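PDB 6U4B: WbbM protein from Klebsiella pneumoniae, which is a trimeric bifunctional glycosyltransferase that probably polymerises O antigen, with a family 8 glycosyltransferase region that holds a magnesium ion. Local coordinates for residues Ile434-Phe439 and Met453-Tyr458; Lys461-Asn466 and Lys500-Leu505. All coordinates share one frame; numbering follows the deposited sequence.

Contact 1. Residues Ile434-Phe439 and Met453-Tyr458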
loop_
_atom_site.group_PDB
_atom_site.type_symbol
_atom_site.label_atom_id
_atom_site.label_comp_id
_atom_site.label_asym_id
_atom_site.label_seq_id
_atom_site.Cartn_x
_atom_site.Cartn_y
_atom_site.Cartn_z
ATOM N N ILE A 434 30.315 3.109 19.853
ATOM C CA ILE A 434 30.597 1.976 20.731
ATOM C C ILE A 434 31.396 0.889 20.022
ATOM O O ILE A 434 32.038 0.070 20.691
ATOM C CB ILE A 434 29.307 1.383 21.324
ATOM C CG1 ILE A 434 28.476 0.688 20.246
ATOM C CG2 ILE A 434 28.492 2.466 22.016
ATOM C CD1 ILE A 434 27.215 0.046 20.784
ATOM N N VAL A 435 31.385 0.858 18.688
ATOM C CA VAL A 435 32.243 -0.085 17.975
ATOM C C VAL A 435 33.705 0.304 18.145
ATOM O O VAL A 435 34.561 -0.550 18.415
ATOM C CB VAL A 435 31.848 -0.169 16.489
ATOM C CG1 VAL A 435 32.838 -1.042 15.734
ATOM C CG2 VAL A 435 30.441 -0.721 16.345
ATOM N N MET A 436 34.017 1.594 17.994
ATOM C CA MET A 436 35.366 2.057 18.300
ATOM C C MET A 436 35.695 1.848 19.771
ATOM O O MET A 436 36.845 1.551 20.114
ATOM C CB MET A 436 35.520 3.530 17.918
ATOM C CG MET A 436 36.889 4.122 18.246
ATOM S SD MET A 436 38.244 3.334 17.354
ATOM C CE MET A 436 37.942 3.920 15.686
ATOM N N GLU A 437 34.701 1.988 20.653
ATOM C CA GLU A 437 34.910 1.670 22.061
ATOM C C GLU A 437 35.375 0.229 22.228
ATOM O O GLU A 437 36.245 -0.060 23.058
ATOM C CB GLU A 437 33.625 1.922 22.851
ATOM C CG GLU A 437 33.775 1.773 24.361
ATOM C CD GLU A 437 32.464 1.981 25.094
ATOM O OE1 GLU A 437 32.168 1.201 26.027
ATOM O OE2 GLU A 437 31.721 2.919 24.732
ATOM N N GLY A 438 34.815 -0.688 21.435
ATOM C CA GLY A 438 35.275 -2.066 21.479
ATOM C C GLY A 438 36.648 -2.246 20.861
ATOM O O GLY A 438 37.460 -3.031 21.357
ATOM N N PHE A 439 36.924 -1.528 19.767
ATOM C CA PHE A 439 38.243 -1.609 19.147
ATOM C C PHE A 439 39.336 -1.182 20.117
ATOM O O PHE A 439 40.405 -1.802 20.173
ATOM C CB PHE A 439 38.289 -0.749 17.883
ATOM C CG PHE A 439 37.501 -1.311 16.731
ATOM C CD1 PHE A 439 37.085 -2.632 16.734
ATOM C CD2 PHE A 439 37.187 -0.517 15.640
ATOM C CE1 PHE A 439 36.363 -3.149 15.673
ATOM C CE2 PHE A 439 36.465 -1.028 14.577
ATOM C CZ PHE A 439 36.053 -2.346 14.595
ATOM N N MET A 453 49.098 0.141 14.897
ATOM C CA MET A 453 49.167 0.270 16.344
ATOM C C MET A 453 47.796 -0.040 16.921
ATOM O O MET A 453 46.797 -0.037 16.190
ATOM C CB MET A 453 49.626 1.675 16.757
ATOM C CG MET A 453 49.067 2.789 15.893
ATOM S SD MET A 453 49.755 4.396 16.326
ATOM C CE MET A 453 49.444 5.309 14.820
ATOM N N PRO A 454 47.713 -0.334 18.221
ATOM C CA PRO A 454 46.398 -0.504 18.847
ATOM C C PRO A 454 45.538 0.735 18.650
ATOM O O PRO A 454 46.039 1.857 18.566
ATOM C CB PRO A 454 46.735 -0.727 20.326
ATOM C CG PRO A 454 48.102 -1.311 20.305
ATOM C CD PRO A 454 48.811 -0.662 19.150
ATOM N N ALA A 455 44.224 0.513 18.572
ATOM C CA ALA A 455 43.301 1.604 18.264
ATOM C C ALA A 455 43.371 2.714 19.307
ATOM O O ALA A 455 43.248 3.899 18.971
ATOM C CB ALA A 455 41.878 1.066 18.152
ATOM N N GLY A 456 43.580 2.352 20.574
ATOM C CA GLY A 456 43.691 3.367 21.610
ATOM C C GLY A 456 44.882 4.282 21.398
ATOM O O GLY A 456 44.774 5.505 21.523
ATOM N N GLU A 457 46.041 3.699 21.086
ATOM C CA GLU A 457 47.217 4.518 20.811
ATOM C C GLU A 457 47.025 5.342 19.541
ATOM O O GLU A 457 47.449 6.503 19.474
ATOM C CB GLU A 457 48.464 3.642 20.698
ATOM C CG GLU A 457 49.759 4.435 20.728
ATOM C CD GLU A 457 50.953 3.626 20.268
ATOM O OE1 GLU A 457 51.008 2.414 20.569
ATOM O OE2 GLU A 457 51.833 4.202 19.594
ATOM N N TYR A 458 46.386 4.756 18.525
ATOM C CA TYR A 458 46.115 5.483 17.286
ATOM C C TYR A 458 45.248 6.709 17.542
ATOM O O TYR A 458 45.500 7.784 16.984
ATOM C CB TYR A 458 45.444 4.551 16.274
ATOM C CG TYR A 458 44.889 5.238 15.041
ATOM C CD1 TYR A 458 45.728 5.644 14.010
ATOM C CD2 TYR A 458 43.523 5.461 14.900
ATOM C CE1 TYR A 458 45.224 6.264 12.878
ATOM C CE2 TYR A 458 43.008 6.082 13.770
ATOM C CZ TYR A 458 43.866 6.482 12.763
ATOM O OH TYR A 458 43.363 7.099 11.636
#
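Across the segments 434-439 and 453-458 the backbones come nearest at Phe439 and Ala455, whose CA atoms are 6.1 Å apart. Ala455 is the first helical residue after Pro454, the N-cap, and its CB points at the other helix. That methyl comes down on the backbone of Phe439: its CB lies 3.8 Å from the carbonyl oxygen of Phe439 and 4.0 Å from Phe439 CB. The phenyl ring itself does not join in. With CG beside the backbone N (chi1 -72°) it swings away from Ala455, and one of its faces is met by Val435 O, 3.5 Å above the ring plane and displaced toward the rim. The helix 434-441 directly follows the strand 428-432 of the mixed sheet in the family 8 glycosyltransferase region, a family whose members have a GT-A-type fold. The contact is packing between two helices, away from the metal site. Met436, one turn earlier, reaches the same methyl. CG anti to the backbone N (chi1 178°) and the next torsion turned to 63° carry SD toward Ala455, 4.4 Å from its CB, a looser touch; the same side chain also packs on Tyr471. Elsewhere, Ile434 sets this helix against the helix 543-554.

Contact 2. Residues Lys461-Asn466 and Lys500-Leu505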
loop_
_atom_site.group_PDB
_atom_site.type_symbol
_atom_site.label_atom_id
_atom_site.label_comp_id
_atom_site.label_asym_id
_atom_site.label_seq_id
_atom_site.Cartn_x
_atom_site.Cartn_y
_atom_site.Cartn_z
ATOM N N LYS A 461 47.550 9.375 19.496
ATOM C CA LYS A 461 48.704 9.924 18.789
ATOM C C LYS A 461 48.314 10.539 17.448
ATOM O O LYS A 461 48.607 11.709 17.184
ATOM C CB LYS A 461 49.765 8.834 18.594
ATOM C CG LYS A 461 50.231 8.183 19.887
ATOM C CD LYS A 461 50.973 9.170 20.771
ATOM C CE LYS A 461 51.384 8.529 22.090
ATOM N NZ LYS A 461 52.210 7.307 21.883
ATOM N N THR A 462 47.654 9.760 16.589
ATOM C CA THR A 462 47.337 10.256 15.253
ATOM C C THR A 462 46.180 11.250 15.282
ATOM O O THR A 462 46.213 12.266 14.577
ATOM C CB THR A 462 47.020 9.089 14.318
ATOM O OG1 THR A 462 48.164 8.235 14.212
ATOM C CG2 THR A 462 46.646 9.600 12.936
ATOM N N LEU A 463 45.154 10.983 16.091
ATOM C CA LEU A 463 43.986 11.851 16.141
ATOM C C LEU A 463 44.081 12.917 17.227
ATOM O O LEU A 463 43.215 13.797 17.282
ATOM C CB LEU A 463 42.712 11.019 16.335
ATOM C CG LEU A 463 42.431 9.949 15.275
ATOM C CD1 LEU A 463 40.963 9.553 15.289
ATOM C CD2 LEU A 463 42.849 10.411 13.880
ATOM N N ASN A 464 45.116 12.866 18.069
ATOM C CA ASN A 464 45.348 13.869 19.112
ATOM C C ASN A 464 44.124 14.041 20.009
ATOM O O ASN A 464 43.708 15.157 20.325
ATOM C CB ASN A 464 45.768 15.208 18.505
ATOM C CG ASN A 464 47.007 15.090 17.640
ATOM O OD1 ASN A 464 46.951 15.279 16.425
ATOM N ND2 ASN A 464 48.136 14.775 18.263
ATOM N N MET A 465 43.545 12.919 20.423
ATOM C CA MET A 465 42.419 12.895 21.352
ATOM C C MET A 465 42.944 12.420 22.703
ATOM O O MET A 465 43.331 11.255 22.845
ATOM C CB MET A 465 41.307 11.983 20.836
ATOM C CG MET A 465 40.736 12.396 19.488
ATOM S SD MET A 465 39.279 11.438 19.024
ATOM C CE MET A 465 40.005 9.833 18.758
ATOM N N ASN A 466 42.974 13.321 23.691
ATOM C CA ASN A 466 43.469 12.922 25.006
ATOM C C ASN A 466 42.602 11.827 25.617
ATOM O O ASN A 466 43.109 10.966 26.344
ATOM C CB ASN A 466 43.557 14.134 25.940
ATOM C CG ASN A 466 42.211 14.563 26.488
ATOM O OD1 ASN A 466 41.546 15.427 25.915
ATOM N ND2 ASN A 466 41.817 13.988 27.631
ATOM N N LYS A 500 47.667 13.257 5.696
ATOM C CA LYS A 500 47.908 11.820 5.680
ATOM C C LYS A 500 46.589 11.098 5.453
ATOM O O LYS A 500 45.512 11.697 5.489
ATOM C CB LYS A 500 48.574 11.350 6.981
ATOM C CG LYS A 500 47.820 11.752 8.233
ATOM C CD LYS A 500 48.491 11.228 9.496
ATOM C CE LYS A 500 49.814 11.935 9.765
ATOM N NZ LYS A 500 50.410 11.529 11.071
ATOM N N LYS A 501 46.693 9.796 5.202
ATOM C CA LYS A 501 45.525 8.940 5.066
ATOM C C LYS A 501 45.214 8.295 6.408
ATOM O O LYS A 501 46.115 7.835 7.116
ATOM C CB LYS A 501 45.757 7.875 3.995
ATOM C CG LYS A 501 46.135 8.465 2.656
ATOM C CD LYS A 501 45.350 7.835 1.523
ATOM C CE LYS A 501 45.306 8.770 0.328
ATOM N NZ LYS A 501 44.543 10.010 0.646
ATOM N N TYR A 502 43.933 8.273 6.757
ATOM C CA TYR A 502 43.488 7.872 8.082
ATOM C C TYR A 502 42.735 6.549 8.034
ATOM O O TYR A 502 42.169 6.160 7.007
ATOM C CB TYR A 502 42.605 8.957 8.709
ATOM C CG TYR A 502 43.329 10.271 8.897
ATOM C CD1 TYR A 502 44.072 10.517 10.044
ATOM C CD2 TYR A 502 43.282 11.258 7.920
ATOM C CE1 TYR A 502 44.743 11.711 10.216
ATOM C CE2 TYR A 502 43.946 12.457 8.085
ATOM C CZ TYR A 502 44.676 12.678 9.234
ATOM O OH TYR A 502 45.345 13.869 9.402
ATOM N N TRP A 503 42.727 5.869 9.184
ATOM C CA TRP A 503 42.149 4.533 9.276
ATOM C C TRP A 503 40.690 4.524 8.832
ATOM O O TRP A 503 40.300 3.745 7.955
ATOM C CB TRP A 503 42.284 4.015 10.708
ATOM C CG TRP A 503 41.921 2.577 10.884
ATOM C CD1 TRP A 503 41.832 1.627 9.908
ATOM C CD2 TRP A 503 41.596 1.919 12.115
ATOM N NE1 TRP A 503 41.473 0.420 10.455
ATOM C CE2 TRP A 503 41.322 0.572 11.808
ATOM C CE3 TRP A 503 41.509 2.339 13.446
ATOM C CZ2 TRP A 503 40.968 -0.359 12.783
ATOM C CZ3 TRP A 503 41.159 1.414 14.412
ATOM C CH2 TRP A 503 40.892 0.081 14.076
ATOM N N PHE A 504 39.869 5.392 9.421
ATOM C CA PHE A 504 38.461 5.494 9.065
ATOM C C PHE A 504 38.150 6.789 8.320
ATOM O O PHE A 504 37.064 7.355 8.473
ATOM C CB PHE A 504 37.583 5.351 10.306
ATOM C CG PHE A 504 37.452 3.934 10.779
ATOM C CD1 PHE A 504 36.528 3.080 10.200
ATOM C CD2 PHE A 504 38.265 3.449 11.787
ATOM C CE1 PHE A 504 36.409 1.768 10.628
ATOM C CE2 PHE A 504 38.151 2.142 12.221
ATOM C CZ PHE A 504 37.223 1.301 11.640
ATOM N N LEU A 505 39.104 7.267 7.526
ATOM C CA LEU A 505 38.881 8.293 6.496
ATOM C C LEU A 505 38.285 9.539 7.149
ATOM O O LEU A 505 38.822 10.004 8.168
ATOM C CB LEU A 505 38.047 7.667 5.382
ATOM C CG LEU A 505 38.475 6.284 4.887
ATOM C CD1 LEU A 505 37.487 5.757 3.859
ATOM C CD2 LEU A 505 39.885 6.313 4.314
#
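Thr462 meets Tyr502 where two connecting loops of the family 8 glycosyltransferase region approach each other: one leaves the helix 455-461, and the other passes from the helix 489-499 through a type I beta turn, Tyr502 to Leu505, toward the helix 505-513. The backbones stay well apart, 8.5 Å between the CA atoms of Thr462 and Tyr502, so side chains do the bridging. Thr462 splits its two branches between different tasks. Its chi1 of -61° sets OG1 beside the backbone N and leaves CG2 anti to it. CG2 approaches the edge of the tyrosine ring near its plane, 3.9 Å from CE1 of Tyr502, and also lies 4.2 Å from CD of Lys500, part of that lysine's aliphatic chain. OG1 turns instead to a hydrogen bond with Asp450, whose OD1 also takes the salt bridge from Lys500 NZ; one carboxylate thus serves both loops. Next comes Leu463, which runs past Tyr502 in the opposite sense and puts CD2 4.0 Å from CD1 of the ring. It also touches Tyr458 and Asp508, of the helices 455-461 and 505-513. At Asn464 the backbone turns to positive phi (54°) as the chain leaves helical geometry, and OD1 of this residue hydrogen-bonds to Lys512. Across the contact, the far end of the Tyr502 ring is tethered by its hydroxyl, which donates a hydrogen bond to the carbonyl oxygen of Val496.

From the N terminus, the chain leaves the strand 428-432 into the helix 434-441, and contact 1 closes the loop that brings it back at the helix 455-461. That same helix then runs out into Lys461-Asn466, where contact 2 opens; it closes 34 residues later, after the strands 472-473 and 477-479 and two helices. The two closures follow in series, neither nested nor crossing, with centres about 11 Å apart. They touch directly: Tyr458 OH is 2.8 Å from Trp503 N, a probable hydrogen bond, and Phe439 CE2 packs 3.8 Å from Phe504 CZ, which joins the helix 434-441 straight to the loop entering the helix 505-513. The helix 455-461 meets both, through Ala455 and Tyr458.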